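Local coordinates for glutathione S-transferase enzyme with thioredoxin-like domain (Xenorhabdus nematophila, PDB 4L8E), which probably conjugates or otherwise uses glutathione as a glutathione transferase, and is a two-chain assembly that binds two glutathione molecules per subunit, at residues I42-E47 with A189-Y194; Y105-N108 with F113-K116; L125-W130 with Y168-T173; N172-L175 with Y180-G183. One frame throughout, in Å; residues are numbered along the deposited sequence.

Contact 1 (I42-E47 with A189-Y194); sequences ITLFLE and ADIAVY
Leu44 holds CG anti to its own carbonyl carbon (chi1 -75°), and its CD1 reaches across to the ring of Tyr194. Ile191 turns CG1 the same way (chi1 -67°), which puts CG2 beside the carbonyl carbon, where it faces Leu44. Ile191 thus splits its two branches between two neighbours. CG2 meets Leu44 CB at 4.0 Å. The longer branch is extended, and its CD1 lies 4.2 Å from Phe45 CD2. The methyl comes to the Phe45 ring at a slant. Leu44 CD1 sits 4.1 Å from Tyr194 CD2, with the two side chains at about a right angle. The same methyl is 4.0 Å from Ile191 O, so it also packs on the backbone.

All of this is apolar packing between buried side chains. The axes of segments 42-47 and 189-194 come within 9.5 Å and run roughly antiparallel, at 139°. One helix belongs to the thioredoxin-like N-terminal domain of the glutathione transferase fold and the other to the helical C-terminal domain, so the contact is part of the interface between the domains. Helix 188-197 starts with an arrangement close to the N-capping box known in this family: Asp190 OD2 bonds Ser187 N, while Ser187 OG bonds Ala189 N, one residue short of the classical partner. Ile191 also packs on Tyr186, just before that start, as in a hydrophobic staple. Phe45 also packs on Leu103, Leu106 and Thr110 of helix 99-110, and Tyr194, about 9 Å from a bound glutathione, on Leu217 and Ile220 of helix 211-221.

Contact 2 (Y105-N108 with F113-K116); sequences YLAN and FLSK
Ala107 and Asn108, near the end of helix 99-110, meet Leu114 in the loop that follows. Before them, Tyr105 packs on Thr122 of the second subunit and Leu106 on Phe45 of helix 37-49. Ala107 turns its methyl to the loop, and its CB lies 3.8 Å from Leu114 CB. Leu114 CD2 comes to 4.2 Å from the same Ala107 CB, so CB and CD2 of the leucine both press on the one methyl.

The loop is the linker between the last helix of the thioredoxin-like domain and the first long helix of the C-terminal domain, helix 118-145. Phe113 has a positive phi (66°) there, within the turn that brings the chain back beside the helix it has just left. A water joins the two backbones, 3.0 Å from Ala107 O and 2.7 Å from Leu114 O.

Asn108 is exposed. Its CB points off the contact, but the amide swings back and OD1 lies 4.0 Å from Leu114 CD2. With CG anti to the backbone N (chi1 180°), Leu114 carries that CD2 to Ala107 and Asn108. Asn108 OD1 is hydrogen-bonded to Arg121 NH2, and Arg121 NH1 bonds Ser115 O, so one guanidinium group grips both the helix and the loop. Leu114 also packs on Gln124, Leu125 and Ile188.

Contact 3 (L125-W130 with Y168-T173); sequences LQWLFW and YKVLNT
Val170 CG1 fits into the corner between the indole rings of Trp127 and Trp130. It lies at the edge of the Trp127 ring, near its plane, 3.9 Å from both CZ3 and CH2 of Trp127. It meets the Trp130 ring at a slant, 3.9 Å from Trp130 NE1. Beside it, Leu171 CB touches Trp130 CH2 at 4.0 Å, with the two side chains at about a right angle. The tryptophans fix each other: Trp127 CZ3 stands 3.8 Å above the Trp130 ring plane, over its centre. The different first torsions of the indoles, -72° for Trp127 and 170° for Trp130, allow this edge-on approach between residues three apart on one helix. The large rings fill a wide gap, since the axes of segments 125-130 and 168-173 come no closer than 12.9 Å.

Outside this shell, Trp127 NE1 is bonded to Glu123 OE2 one turn back, which sets the rotation of the indole. Trp130 meets the ring of Phe135, and its NE1 has a weak bond to Asn76 OD1 of the second subunit. That subunit also brings Phe97 edge-to-face against Trp127.

The pair belongs to the helical C-terminal domain. Segment 125-130 of helix 118-145 and segment 168-173 of helix 154-175 run nearly antiparallel (162°). Helix 188-197 packs beside them, with Ala189 on Trp127 and Val193 on Leu171, and helix 211-221 brings Val213 to Leu171.

Contact 4 (N172-L175 with Y180-G183); sequences NTQL and YLGG
Gln174 and Leu181 make the tight part of this contact. Leu181 CD1 lies 3.6 Å from Gln174 CG and 3.9 Å from Gln174 CB, so the leucine methyl packs on the aliphatic part of the glutamine. The Gln174 chain bends at chi2 (57°), and CG also comes 3.9 Å from Gly182 N. The amide end goes to Thr178, whose OG1 bonds Gln174 NE2. Leu175 closes the other part of the interface with one methyl: its CD2 rests on the backbone, 3.8 Å from both Tyr180 C and Leu181 N.

The packing is looser between the two leucines themselves, where Leu175 CD2 and Leu181 CD1 are 4.5 Å apart. Leu175, Gln174 and Tyr180 are all partly exposed, while Leu181 and Gly182 are buried. The Tyr180 side chain starts away from the helix, and its ring makes a cation-pi contact with Lys219.

Tyr180 to Gly183 form a type II beta turn, closed by Gly183 N to Tyr180 O at 3.3 Å. Gly182 takes its third position with positive phi. A second bond joins Tyr180 N to Gly183 O.

The turn lies in the loop between helix 154-175 and helix 188-197. Asp190 OD1 of the latter holds Leu181 N, and Leu181 packs on Val193 of that helix and on Trp127 of helix 118-145. Helix 211-221 covers Leu175 with Ala212 and Trp216.

Overall arrangement
Contact 1 is the most central of the four, and it joins a helix of the N-terminal domain directly to one of the C-terminal domain. Contact 3 is also buried, but lies inside the helical domain and meets the second subunit far more widely than contact 2. Both 1 and 3 are apolar helix pairings, one through aliphatic branches and single rings, the other through indoles. Contacts 2 and 4 each pack a helix end on the loop after it. Contact 2 is largely buried with Asn108 at its exposed rim; contact 4 is partly buried. Polar bonds join in: a water and an arginine in contact 2, the backbone bonds of a beta turn in contact 4. Contacts 3 and 4 share helix 154-175.

Contact 1 (I42-E47 with A189-Y194)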
loop_
_atom_site.group_PDB
_atom_site.type_symbol
_atom_site.label_atom_id
_atom_site.label_comp_id
_atom_site.label_asym_id
_atom_site.label_seq_id
_atom_site.Cartn_x
_atom_site.Cartn_y
_atom_site.Cartn_z
ATOM N N ILE A 42 7.474 9.349 8.763
ATOM C CA ILE A 42 7.533 10.681 8.203
ATOM C C ILE A 42 8.551 11.539 8.945
ATOM O O ILE A 42 9.307 12.294 8.324
ATOM C CB ILE A 42 6.159 11.361 8.142
ATOM C CG1 ILE A 42 5.121 10.402 7.525
ATOM C CG2 ILE A 42 6.273 12.650 7.362
ATOM C CD1 ILE A 42 5.508 9.810 6.137
ATOM N N THR A 43 8.588 11.441 10.262
ATOM C CA THR A 43 9.629 12.191 10.992
ATOM C C THR A 43 11.037 11.670 10.683
ATOM O O THR A 43 11.978 12.442 10.641
ATOM C CB THR A 43 9.387 12.240 12.500
ATOM O OG1 THR A 43 9.300 10.910 13.004
ATOM C CG2 THR A 43 8.111 13.013 12.808
ATOM N N LEU A 44 11.187 10.377 10.422
ATOM C CA LEU A 44 12.480 9.876 9.931
ATOM C C LEU A 44 12.897 10.598 8.653
ATOM O O LEU A 44 14.041 11.076 8.556
ATOM C CB LEU A 44 12.442 8.360 9.672
ATOM C CG LEU A 44 12.463 7.433 10.886
ATOM C CD1 LEU A 44 12.233 5.974 10.423
ATOM C CD2 LEU A 44 13.761 7.515 11.713
ATOM N N PHE A 45 11.984 10.658 7.680
ATOM C CA PHE A 45 12.270 11.300 6.414
ATOM C C PHE A 45 12.628 12.775 6.657
ATOM O O PHE A 45 13.634 13.244 6.177
ATOM C CB PHE A 45 11.109 11.204 5.434
ATOM C CG PHE A 45 11.421 11.829 4.118
ATOM C CD1 PHE A 45 11.309 13.202 3.957
ATOM C CD2 PHE A 45 11.898 11.085 3.075
ATOM C CE1 PHE A 45 11.648 13.796 2.764
ATOM C CE2 PHE A 45 12.233 11.676 1.897
ATOM C CZ PHE A 45 12.118 13.044 1.745
ATOM N N LEU A 46 11.808 13.483 7.417
ATOM C CA LEU A 46 12.006 14.931 7.598
ATOM C C LEU A 46 13.312 15.220 8.344
ATOM O O LEU A 46 14.015 16.210 8.060
ATOM C CB LEU A 46 10.797 15.537 8.329
ATOM C CG LEU A 46 9.514 15.523 7.470
ATOM C CD1 LEU A 46 8.303 15.781 8.351
ATOM C CD2 LEU A 46 9.593 16.543 6.354
ATOM N N GLU A 47 13.637 14.386 9.315
ATOM C CA GLU A 47 14.879 14.537 10.055
ATOM C C GLU A 47 16.130 14.226 9.200
ATOM O O GLU A 47 17.176 14.858 9.371
ATOM C CB GLU A 47 14.870 13.675 11.306
ATOM C CG GLU A 47 13.896 14.159 12.397
ATOM C CD GLU A 47 14.240 15.519 12.997
ATOM O OE1 GLU A 47 15.435 15.873 13.082
ATOM O OE2 GLU A 47 13.289 16.211 13.448
ATOM N N ALA A 189 12.014 3.223 0.909
ATOM C CA ALA A 189 11.599 1.833 1.174
ATOM C C ALA A 189 12.057 1.418 2.586
ATOM O O ALA A 189 11.292 0.863 3.357
ATOM C CB ALA A 189 12.156 0.903 0.134
ATOM N N ASP A 190 13.303 1.713 2.912
ATOM C CA ASP A 190 13.842 1.381 4.224
ATOM C C ASP A 190 13.156 2.194 5.331
ATOM O O ASP A 190 12.859 1.681 6.429
ATOM C CB ASP A 190 15.335 1.659 4.270
ATOM C CG ASP A 190 16.100 0.937 3.205
ATOM O OD1 ASP A 190 16.417 -0.278 3.394
ATOM O OD2 ASP A 190 16.411 1.599 2.184
ATOM N N ILE A 191 12.940 3.478 5.058
ATOM C CA ILE A 191 12.281 4.364 6.020
ATOM C C ILE A 191 10.873 3.851 6.332
ATOM O O ILE A 191 10.427 3.909 7.487
ATOM C CB ILE A 191 12.248 5.816 5.489
ATOM C CG1 ILE A 191 13.669 6.394 5.419
ATOM C CG2 ILE A 191 11.252 6.645 6.277
ATOM C CD1 ILE A 191 13.760 7.681 4.613
ATOM N N ALA A 192 10.176 3.335 5.324
ATOM C CA ALA A 192 8.836 2.805 5.526
ATOM C C ALA A 192 8.841 1.532 6.392
ATOM O O ALA A 192 7.949 1.340 7.240
ATOM C CB ALA A 192 8.162 2.532 4.191
ATOM N N VAL A 193 9.826 0.676 6.185
ATOM C CA VAL A 193 9.893 -0.618 6.864
ATOM C C VAL A 193 10.420 -0.501 8.295
ATOM O O VAL A 193 9.932 -1.165 9.220
ATOM C CB VAL A 193 10.742 -1.613 6.068
ATOM C CG1 VAL A 193 10.936 -2.938 6.813
ATOM C CG2 VAL A 193 10.047 -1.916 4.717
ATOM N N TYR A 194 11.400 0.355 8.502
ATOM C CA TYR A 194 12.073 0.376 9.788
ATOM C C TYR A 194 11.169 0.513 11.023
ATOM O O TYR A 194 11.330 -0.209 11.985
ATOM C CB TYR A 194 13.203 1.424 9.816
ATOM C CG TYR A 194 13.893 1.524 11.143
ATOM C CD1 TYR A 194 14.925 0.652 11.490
ATOM C CD2 TYR A 194 13.508 2.465 12.073
ATOM C CE1 TYR A 194 15.566 0.725 12.706
ATOM C CE2 TYR A 194 14.146 2.546 13.310
ATOM C CZ TYR A 194 15.169 1.682 13.619
ATOM O OH TYR A 194 15.787 1.792 14.832
#

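Contact 2 (Y105-N108 with F113-K116)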
loop_
_atom_site.group_PDB
_atom_site.type_symbol
_atom_site.label_atom_id
_atom_site.label_comp_id
_atom_site.label_asym_id
_atom_site.label_seq_id
_atom_site.Cartn_x
_atom_site.Cartn_y
_atom_site.Cartn_z
ATOM N N TYR A 105 5.740 11.846 -2.259
ATOM C CA TYR A 105 5.631 13.275 -2.536
ATOM C C TYR A 105 6.850 14.040 -2.028
ATOM O O TYR A 105 7.384 14.898 -2.729
ATOM C CB TYR A 105 4.361 13.825 -1.881
ATOM C CG TYR A 105 4.206 15.313 -1.977
ATOM C CD1 TYR A 105 3.569 15.897 -3.046
ATOM C CD2 TYR A 105 4.684 16.151 -0.972
ATOM C CE1 TYR A 105 3.416 17.269 -3.131
ATOM C CE2 TYR A 105 4.530 17.526 -1.038
ATOM C CZ TYR A 105 3.890 18.092 -2.128
ATOM O OH TYR A 105 3.707 19.448 -2.238
ATOM N N LEU A 106 7.278 13.740 -0.797
ATOM C CA LEU A 106 8.418 14.444 -0.207
ATOM C C LEU A 106 9.736 14.064 -0.894
ATOM O O LEU A 106 10.620 14.907 -1.060
ATOM C CB LEU A 106 8.508 14.164 1.298
ATOM C CG LEU A 106 7.390 14.822 2.128
ATOM C CD1 LEU A 106 7.515 14.400 3.581
ATOM C CD2 LEU A 106 7.424 16.309 1.984
ATOM N N ALA A 107 9.870 12.792 -1.249
ATOM C CA ALA A 107 11.077 12.345 -1.961
ATOM C C ALA A 107 11.171 13.059 -3.300
ATOM O O ALA A 107 12.246 13.500 -3.692
ATOM C CB ALA A 107 11.066 10.839 -2.112
ATOM N N ASN A 108 10.039 13.229 -3.996
ATOM C CA ASN A 108 10.026 13.939 -5.274
ATOM C C ASN A 108 10.310 15.416 -5.114
ATOM O O ASN A 108 11.057 16.001 -5.883
ATOM C CB ASN A 108 8.688 13.756 -6.002
ATOM C CG ASN A 108 8.512 12.370 -6.569
ATOM O OD1 ASN A 108 9.482 11.640 -6.750
ATOM N ND2 ASN A 108 7.267 12.000 -6.885
ATOM N N PHE A 113 16.312 10.406 -1.182
ATOM C CA PHE A 113 15.859 9.097 -0.698
ATOM C C PHE A 113 14.971 8.323 -1.671
ATOM O O PHE A 113 14.235 7.419 -1.287
ATOM C CB PHE A 113 15.292 9.194 0.730
ATOM C CG PHE A 113 16.311 9.706 1.696
ATOM C CD1 PHE A 113 17.399 8.931 2.056
ATOM C CD2 PHE A 113 16.243 11.007 2.165
ATOM C CE1 PHE A 113 18.370 9.422 2.886
ATOM C CE2 PHE A 113 17.235 11.530 3.007
ATOM C CZ PHE A 113 18.292 10.745 3.375
ATOM N N LEU A 114 15.113 8.647 -2.954
ATOM C CA LEU A 114 14.453 7.886 -4.002
ATOM C C LEU A 114 15.188 8.205 -5.283
ATOM O O LEU A 114 15.395 9.379 -5.642
ATOM C CB LEU A 114 12.989 8.287 -4.123
ATOM C CG LEU A 114 12.185 7.567 -5.192
ATOM C CD1 LEU A 114 12.042 6.101 -4.844
ATOM C CD2 LEU A 114 10.829 8.184 -5.320
ATOM N N SER A 115 15.652 7.167 -5.952
ATOM C CA SER A 115 16.481 7.366 -7.110
ATOM C C SER A 115 15.702 8.017 -8.252
ATOM O O SER A 115 14.483 7.843 -8.348
ATOM C CB SER A 115 17.028 6.021 -7.563
ATOM O OG SER A 115 17.818 6.184 -8.726
ATOM N N LYS A 116 16.429 8.728 -9.124
ATOM C CA LYS A 116 15.842 9.260 -10.358
ATOM C C LYS A 116 16.068 8.307 -11.546
ATOM O O LYS A 116 15.483 8.487 -12.609
ATOM C CB LYS A 116 16.432 10.630 -10.679
ATOM C CG LYS A 116 16.556 11.526 -9.454
ATOM C CD LYS A 116 15.502 12.611 -9.407
ATOM C CE LYS A 116 15.822 13.606 -8.296
ATOM N NZ LYS A 116 15.259 14.965 -8.554
HETATM O O HOH W 1 14.102 11.735 -5.229
#

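Contact 3 (L125-W130 with Y168-T173)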
loop_
_atom_site.group_PDB
_atom_site.type_symbol
_atom_site.label_atom_id
_atom_site.label_comp_id
_atom_site.label_asym_id
_atom_site.label_seq_id
_atom_site.Cartn_x
_atom_site.Cartn_y
_atom_site.Cartn_z
ATOM N N LEU A 125 10.473 1.563 -5.191
ATOM C CA LEU A 125 9.045 1.777 -5.065
ATOM C C LEU A 125 8.310 0.438 -4.884
ATOM O O LEU A 125 7.326 0.363 -4.153
ATOM C CB LEU A 125 8.513 2.535 -6.276
ATOM C CG LEU A 125 8.909 4.012 -6.340
ATOM C CD1 LEU A 125 8.549 4.582 -7.681
ATOM C CD2 LEU A 125 8.229 4.789 -5.202
ATOM N N GLN A 126 8.783 -0.611 -5.541
ATOM C CA GLN A 126 8.192 -1.923 -5.353
ATOM C C GLN A 126 8.195 -2.288 -3.869
ATOM O O GLN A 126 7.211 -2.768 -3.314
ATOM C CB GLN A 126 8.997 -2.929 -6.181
ATOM C CG GLN A 126 8.848 -4.358 -5.869
ATOM C CD GLN A 126 9.883 -5.131 -6.669
ATOM O OE1 GLN A 126 11.050 -5.267 -6.267
ATOM N NE2 GLN A 126 9.497 -5.550 -7.842
ATOM N N TRP A 127 9.314 -2.046 -3.218
ATOM C CA TRP A 127 9.450 -2.388 -1.805
ATOM C C TRP A 127 8.680 -1.435 -0.890
ATOM O O TRP A 127 8.186 -1.856 0.150
ATOM C CB TRP A 127 10.937 -2.536 -1.418
ATOM C CG TRP A 127 11.520 -3.776 -1.985
ATOM C CD1 TRP A 127 12.375 -3.873 -3.031
ATOM C CD2 TRP A 127 11.244 -5.131 -1.568
ATOM N NE1 TRP A 127 12.666 -5.202 -3.293
ATOM C CE2 TRP A 127 11.979 -5.985 -2.400
ATOM C CE3 TRP A 127 10.460 -5.692 -0.549
ATOM C CZ2 TRP A 127 11.957 -7.379 -2.255
ATOM C CZ3 TRP A 127 10.444 -7.072 -0.412
ATOM C CH2 TRP A 127 11.187 -7.897 -1.261
ATOM N N LEU A 128 8.592 -0.150 -1.251
ATOM C CA LEU A 128 7.666 0.758 -0.567
ATOM C C LEU A 128 6.232 0.235 -0.600
ATOM O O LEU A 128 5.541 0.190 0.436
ATOM C CB LEU A 128 7.747 2.151 -1.178
ATOM C CG LEU A 128 6.766 3.196 -0.627
ATOM C CD1 LEU A 128 7.046 3.479 0.839
ATOM C CD2 LEU A 128 6.829 4.472 -1.434
ATOM N N PHE A 129 5.749 -0.098 -1.790
ATOM C CA PHE A 129 4.417 -0.657 -1.912
ATOM C C PHE A 129 4.264 -1.952 -1.105
ATOM O O PHE A 129 3.213 -2.182 -0.470
ATOM C CB PHE A 129 4.025 -0.846 -3.393
ATOM C CG PHE A 129 3.494 0.398 -4.037
ATOM C CD1 PHE A 129 2.142 0.716 -3.921
ATOM C CD2 PHE A 129 4.316 1.240 -4.781
ATOM C CE1 PHE A 129 1.610 1.869 -4.528
ATOM C CE2 PHE A 129 3.809 2.384 -5.382
ATOM C CZ PHE A 129 2.444 2.693 -5.264
ATOM N N TRP A 130 5.290 -2.801 -1.116
ATOM C CA TRP A 130 5.247 -4.063 -0.366
ATOM C C TRP A 130 5.052 -3.767 1.127
ATOM O O TRP A 130 4.248 -4.425 1.804
ATOM C CB TRP A 130 6.515 -4.875 -0.553
ATOM C CG TRP A 130 6.665 -6.058 0.347
ATOM C CD1 TRP A 130 6.133 -7.294 0.173
ATOM C CD2 TRP A 130 7.383 -6.100 1.585
ATOM N NE1 TRP A 130 6.491 -8.123 1.208
ATOM C CE2 TRP A 130 7.277 -7.412 2.082
ATOM C CE3 TRP A 130 8.143 -5.175 2.287
ATOM C CZ2 TRP A 130 7.881 -7.811 3.276
ATOM C CZ3 TRP A 130 8.744 -5.576 3.477
ATOM C CH2 TRP A 130 8.609 -6.872 3.958
ATOM N N TYR A 168 8.827 -11.422 7.472
ATOM C CA TYR A 168 10.207 -11.249 7.912
ATOM C C TYR A 168 11.161 -12.092 7.063
ATOM O O TYR A 168 12.285 -11.696 6.788
ATOM C CB TYR A 168 10.373 -11.542 9.413
ATOM C CG TYR A 168 10.107 -10.311 10.280
ATOM C CD1 TYR A 168 8.816 -9.983 10.685
ATOM C CD2 TYR A 168 11.141 -9.470 10.673
ATOM C CE1 TYR A 168 8.563 -8.867 11.451
ATOM C CE2 TYR A 168 10.895 -8.355 11.448
ATOM C CZ TYR A 168 9.610 -8.056 11.832
ATOM O OH TYR A 168 9.403 -6.942 12.595
ATOM N N LYS A 169 10.692 -13.248 6.626
ATOM C CA LYS A 169 11.502 -14.118 5.771
ATOM C C LYS A 169 11.727 -13.467 4.398
ATOM O O LYS A 169 12.845 -13.468 3.882
ATOM C CB LYS A 169 10.844 -15.481 5.614
ATOM C CG LYS A 169 11.599 -16.408 4.696
ATOM C CD LYS A 169 10.837 -17.726 4.504
ATOM C CE LYS A 169 11.709 -18.783 3.853
ATOM N NZ LYS A 169 10.908 -19.961 3.423
ATOM N N VAL A 170 10.682 -12.870 3.838
ATOM C CA VAL A 170 10.805 -12.134 2.578
ATOM C C VAL A 170 11.813 -10.992 2.759
ATOM O O VAL A 170 12.694 -10.773 1.919
ATOM C CB VAL A 170 9.427 -11.611 2.122
ATOM C CG1 VAL A 170 9.567 -10.569 1.003
ATOM C CG2 VAL A 170 8.536 -12.777 1.636
ATOM N N LEU A 171 11.641 -10.238 3.834
ATOM C CA LEU A 171 12.528 -9.116 4.108
ATOM C C LEU A 171 13.976 -9.586 4.246
ATOM O O LEU A 171 14.911 -9.017 3.640
ATOM C CB LEU A 171 12.045 -8.394 5.368
ATOM C CG LEU A 171 12.838 -7.166 5.823
ATOM C CD1 LEU A 171 12.760 -6.105 4.758
ATOM C CD2 LEU A 171 12.336 -6.667 7.155
ATOM N N ASN A 172 14.179 -10.641 5.017
ATOM C CA ASN A 172 15.525 -11.139 5.262
ATOM C C ASN A 172 16.171 -11.618 3.961
ATOM O O ASN A 172 17.355 -11.401 3.713
ATOM C CB ASN A 172 15.477 -12.299 6.240
ATOM C CG ASN A 172 16.836 -12.692 6.736
ATOM O OD1 ASN A 172 17.412 -12.022 7.600
ATOM N ND2 ASN A 172 17.358 -13.816 6.225
ATOM N N THR A 173 15.384 -12.306 3.147
ATOM C CA THR A 173 15.880 -12.819 1.874
ATOM C C THR A 173 16.382 -11.671 0.989
ATOM O O THR A 173 17.440 -11.783 0.374
ATOM C CB THR A 173 14.812 -13.687 1.192
ATOM O OG1 THR A 173 14.655 -14.887 1.955
ATOM C CG2 THR A 173 15.212 -14.055 -0.227
#

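Contact 4 (N172-L175 with Y180-G183)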
loop_
_atom_site.group_PDB
_atom_site.type_symbol
_atom_site.label_atom_id
_atom_site.label_comp_id
_atom_site.label_asym_id
_atom_site.label_seq_id
_atom_site.Cartn_x
_atom_site.Cartn_y
_atom_site.Cartn_z
ATOM N N ASN A 172 14.179 -10.641 5.017
ATOM C CA ASN A 172 15.525 -11.139 5.262
ATOM C C ASN A 172 16.171 -11.618 3.961
ATOM O O ASN A 172 17.355 -11.401 3.713
ATOM C CB ASN A 172 15.477 -12.299 6.240
ATOM C CG ASN A 172 16.836 -12.692 6.736
ATOM O OD1 ASN A 172 17.412 -12.022 7.600
ATOM N ND2 ASN A 172 17.358 -13.816 6.225
ATOM N N THR A 173 15.384 -12.306 3.147
ATOM C CA THR A 173 15.880 -12.819 1.874
ATOM C C THR A 173 16.382 -11.671 0.989
ATOM O O THR A 173 17.440 -11.783 0.374
ATOM C CB THR A 173 14.812 -13.687 1.192
ATOM O OG1 THR A 173 14.655 -14.887 1.955
ATOM C CG2 THR A 173 15.212 -14.055 -0.227
ATOM N N GLN A 174 15.643 -10.565 0.927
ATOM C CA GLN A 174 16.106 -9.440 0.129
ATOM C C GLN A 174 17.355 -8.795 0.726
ATOM O O GLN A 174 18.269 -8.407 -0.010
ATOM C CB GLN A 174 14.992 -8.414 -0.062
ATOM C CG GLN A 174 15.378 -7.239 -0.963
ATOM C CD GLN A 174 15.843 -7.666 -2.344
ATOM O OE1 GLN A 174 15.165 -8.425 -3.012
ATOM N NE2 GLN A 174 17.010 -7.176 -2.775
ATOM N N LEU A 175 17.399 -8.670 2.051
ATOM C CA LEU A 175 18.509 -7.967 2.698
ATOM C C LEU A 175 19.791 -8.823 2.703
ATOM O O LEU A 175 20.892 -8.329 3.008
ATOM C CB LEU A 175 18.104 -7.512 4.115
ATOM C CG LEU A 175 17.035 -6.403 4.147
ATOM C CD1 LEU A 175 16.550 -6.208 5.572
ATOM C CD2 LEU A 175 17.596 -5.112 3.585
ATOM N N TYR A 180 20.533 -2.401 1.381
ATOM C CA TYR A 180 19.261 -1.777 1.754
ATOM C C TYR A 180 18.144 -2.460 0.965
ATOM O O TYR A 180 18.426 -3.296 0.104
ATOM C CB TYR A 180 19.328 -0.277 1.508
ATOM C CG TYR A 180 20.302 0.386 2.438
ATOM C CD1 TYR A 180 19.931 0.734 3.725
ATOM C CD2 TYR A 180 21.619 0.627 2.047
ATOM C CE1 TYR A 180 20.845 1.325 4.588
ATOM C CE2 TYR A 180 22.527 1.211 2.902
ATOM C CZ TYR A 180 22.120 1.574 4.164
ATOM O OH TYR A 180 23.026 2.134 5.014
ATOM N N LEU A 181 16.892 -2.168 1.300
ATOM C CA LEU A 181 15.771 -2.876 0.737
ATOM C C LEU A 181 15.598 -2.478 -0.718
ATOM O O LEU A 181 15.279 -1.328 -1.019
ATOM C CB LEU A 181 14.492 -2.590 1.538
ATOM C CG LEU A 181 13.337 -3.528 1.239
ATOM C CD1 LEU A 181 13.735 -4.995 1.339
ATOM C CD2 LEU A 181 12.160 -3.192 2.187
ATOM N N GLY A 182 15.804 -3.418 -1.631
ATOM C CA GLY A 182 15.866 -3.059 -3.045
ATOM C C GLY A 182 16.884 -1.968 -3.453
ATOM O O GLY A 182 16.623 -1.159 -4.346
ATOM N N GLY A 183 18.061 -1.938 -2.838
ATOM C CA GLY A 183 19.115 -1.107 -3.382
ATOM C C GLY A 183 20.392 -0.978 -2.585
ATOM O O GLY A 183 20.552 -1.556 -1.512
#